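Local structure of proteasome assembly chaperone family protein (Thermoplasma acidophilum, 3GAA) at residues H54-L59 / M111-Q116. The protein is of unknown function but belongs to the PAC2 family, whose relatives include proteasome assembly chaperones, which would be consistent with a chaperone-like role. Residues are numbered along the deposited sequence; the frame is centred on the assembly and turned at random.
Sequences HQVAHL and MNWIDQ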
loop_
_atom_site.group_PDB
_atom_site.type_symbol
_atom_site.label_atom_id
_atom_site.label_comp_id
_atom_site.label_asym_id
_atom_site.label_seq_id
_atom_site.Cartn_x
_atom_site.Cartn_y
_atom_site.Cartn_z
ATOM N N HIS A 54 34.035 18.437 -0.547
ATOM C CA HIS A 54 33.457 18.234 0.756
ATOM C C HIS A 54 32.422 17.120 0.642
ATOM O O HIS A 54 31.830 16.884 -0.429
ATOM C CB HIS A 54 32.833 19.567 1.285
ATOM C CG HIS A 54 31.639 20.055 0.507
ATOM N ND1 HIS A 54 31.724 21.048 -0.449
ATOM C CD2 HIS A 54 30.333 19.676 0.533
ATOM C CE1 HIS A 54 30.527 21.262 -0.981
ATOM N NE2 HIS A 54 29.661 20.453 -0.395
ATOM N N GLN A 55 32.195 16.408 1.746
ATOM C CA GLN A 55 31.256 15.293 1.691
ATOM C C GLN A 55 29.798 15.770 1.595
ATOM O O GLN A 55 29.434 16.727 2.201
ATOM C CB GLN A 55 31.464 14.355 2.868
ATOM C CG GLN A 55 31.173 12.931 2.432
ATOM C CD GLN A 55 31.038 11.940 3.549
ATOM O OE1 GLN A 55 31.781 11.964 4.533
ATOM N NE2 GLN A 55 30.112 11.012 3.372
ATOM N N VAL A 56 28.976 15.081 0.845
ATOM C CA VAL A 56 27.668 15.544 0.519
ATOM C C VAL A 56 26.593 14.453 0.644
ATOM O O VAL A 56 25.431 14.734 0.804
ATOM C CB VAL A 56 27.763 16.032 -0.920
ATOM C CG1 VAL A 56 26.769 15.343 -1.839
ATOM C CG2 VAL A 56 27.679 17.506 -0.971
ATOM N N ALA A 57 26.975 13.195 0.553
ATOM C CA ALA A 57 26.006 12.096 0.536
ATOM C C ALA A 57 26.713 10.761 0.790
ATOM O O ALA A 57 27.909 10.622 0.560
ATOM C CB ALA A 57 25.279 12.069 -0.802
ATOM N N HIS A 58 25.979 9.794 1.320
ATOM C CA HIS A 58 26.450 8.397 1.357
ATOM C C HIS A 58 25.439 7.614 0.559
ATOM O O HIS A 58 24.291 8.012 0.519
ATOM C CB HIS A 58 26.436 7.813 2.761
ATOM C CG HIS A 58 27.405 8.432 3.702
ATOM N ND1 HIS A 58 28.660 7.905 3.925
ATOM C CD2 HIS A 58 27.293 9.501 4.523
ATOM C CE1 HIS A 58 29.295 8.644 4.817
ATOM N NE2 HIS A 58 28.485 9.614 5.204
ATOM N N LEU A 59 25.879 6.506 -0.042
ATOM C CA LEU A 59 24.996 5.545 -0.685
ATOM C C LEU A 59 24.898 4.344 0.256
ATOM O O LEU A 59 25.856 3.616 0.501
ATOM C CB LEU A 59 25.499 5.178 -2.075
ATOM C CG LEU A 59 24.533 4.440 -3.005
ATOM C CD1 LEU A 59 24.884 4.673 -4.463
ATOM C CD2 LEU A 59 24.542 2.946 -2.775
ATOM N N MET A 111 22.245 6.254 -9.965
ATOM C CA MET A 111 21.777 7.045 -11.079
ATOM C C MET A 111 20.477 7.753 -10.820
ATOM O O MET A 111 20.227 8.749 -11.475
ATOM C CB MET A 111 21.765 6.254 -12.376
ATOM C CG MET A 111 23.213 6.067 -12.939
ATOM S SD MET A 111 24.012 7.674 -13.229
ATOM C CE MET A 111 22.755 8.388 -14.381
ATOM N N ASN A 112 19.674 7.289 -9.856
ATOM C CA ASN A 112 18.488 8.042 -9.418
ATOM C C ASN A 112 18.873 9.330 -8.717
ATOM O O ASN A 112 18.306 10.369 -8.959
ATOM C CB ASN A 112 17.590 7.226 -8.468
ATOM C CG ASN A 112 16.625 6.307 -9.203
ATOM O OD1 ASN A 112 16.457 5.140 -8.842
ATOM N ND2 ASN A 112 15.974 6.830 -10.239
ATOM N N TRP A 113 19.846 9.273 -7.842
ATOM C CA TRP A 113 20.229 10.467 -7.119
ATOM C C TRP A 113 20.900 11.448 -8.056
ATOM O O TRP A 113 20.680 12.622 -7.964
ATOM C CB TRP A 113 21.192 10.066 -6.017
ATOM C CG TRP A 113 21.621 11.130 -5.133
ATOM C CD1 TRP A 113 21.083 11.427 -3.970
ATOM C CD2 TRP A 113 22.754 12.008 -5.310
ATOM N NE1 TRP A 113 21.777 12.460 -3.380
ATOM C CE2 TRP A 113 22.796 12.852 -4.198
ATOM C CE3 TRP A 113 23.723 12.161 -6.309
ATOM C CZ2 TRP A 113 23.756 13.844 -4.032
ATOM C CZ3 TRP A 113 24.696 13.162 -6.141
ATOM C CH2 TRP A 113 24.689 13.991 -5.003
ATOM N N ILE A 114 21.741 10.932 -8.941
ATOM C CA ILE A 114 22.487 11.758 -9.834
ATOM C C ILE A 114 21.548 12.378 -10.832
ATOM O O ILE A 114 21.711 13.513 -11.168
ATOM C CB ILE A 114 23.599 10.954 -10.535
ATOM C CG1 ILE A 114 24.718 10.697 -9.556
ATOM C CG2 ILE A 114 24.226 11.721 -11.650
ATOM C CD1 ILE A 114 25.767 9.797 -10.119
ATOM N N ASP A 115 20.569 11.645 -11.323
ATOM C CA ASP A 115 19.609 12.206 -12.289
ATOM C C ASP A 115 18.887 13.373 -11.600
ATOM O O ASP A 115 18.682 14.415 -12.196
ATOM C CB ASP A 115 18.603 11.126 -12.777
ATOM C CG ASP A 115 17.999 11.425 -14.172
ATOM O OD1 ASP A 115 18.102 12.618 -14.578
ATOM O OD2 ASP A 115 17.417 10.466 -14.838
ATOM N N GLN A 116 18.547 13.209 -10.322
ATOM C CA GLN A 116 17.748 14.227 -9.600
ATOM C C GLN A 116 18.539 15.437 -9.155
ATOM O O GLN A 116 17.972 16.485 -9.026
ATOM C CB GLN A 116 17.025 13.615 -8.384
ATOM C CG GLN A 116 15.483 13.668 -8.476
ATOM C CD GLN A 116 14.888 12.720 -9.535
ATOM O OE1 GLN A 116 13.814 12.135 -9.348
ATOM N NE2 GLN A 116 15.588 12.573 -10.650
#
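Trp-113 reaches from helix 103-117 to strand 54-60 and meets it with the six-membered half of its indole, a compact example of one aromatic side chain bridging a helix and the sheet it covers. Two aliphatic groups receive the ring. CG1 of Val-56 lies 4.0 Å from CZ2 of Trp-113 and equally near CH2, while CB of Ala-57 is also 4.0 Å from CZ2. Both approach the ring obliquely, and CZ2 is the atom they share. With CG of Trp-113 anti to the backbone N (chi1 -176°), the indole projects from the helix toward the strand. Within the helix, CG1 of the next residue, Ile-114, lies at the ring edge.

That two consecutive strand residues can turn their CB atoms to the same ring follows from the backbone: Val-56 and Ala-57 both pair with Ile-81 of strand 79-83 in a classic beta bulge, which interrupts the usual alternation of sides. Val-56 departs from extended geometry there, with psi -24°. From Ala-57 onward, residues 57-59 also pair antiparallel with a strand of a second subunit, so the sheet continues across the interface, and Val-7 of that subunit packs on both Ala-57 and Trp-113. On the same helix, Asp-115 forms salt bridges with Arg-178 and with Arg-22 of a third subunit.

With only 90 Å² buried and carbon meeting carbon throughout, the direct contact is small and apolar, made by van der Waals and hydrophobic packing; lacking directional bonds, it would probably tolerate small shifts of the ring.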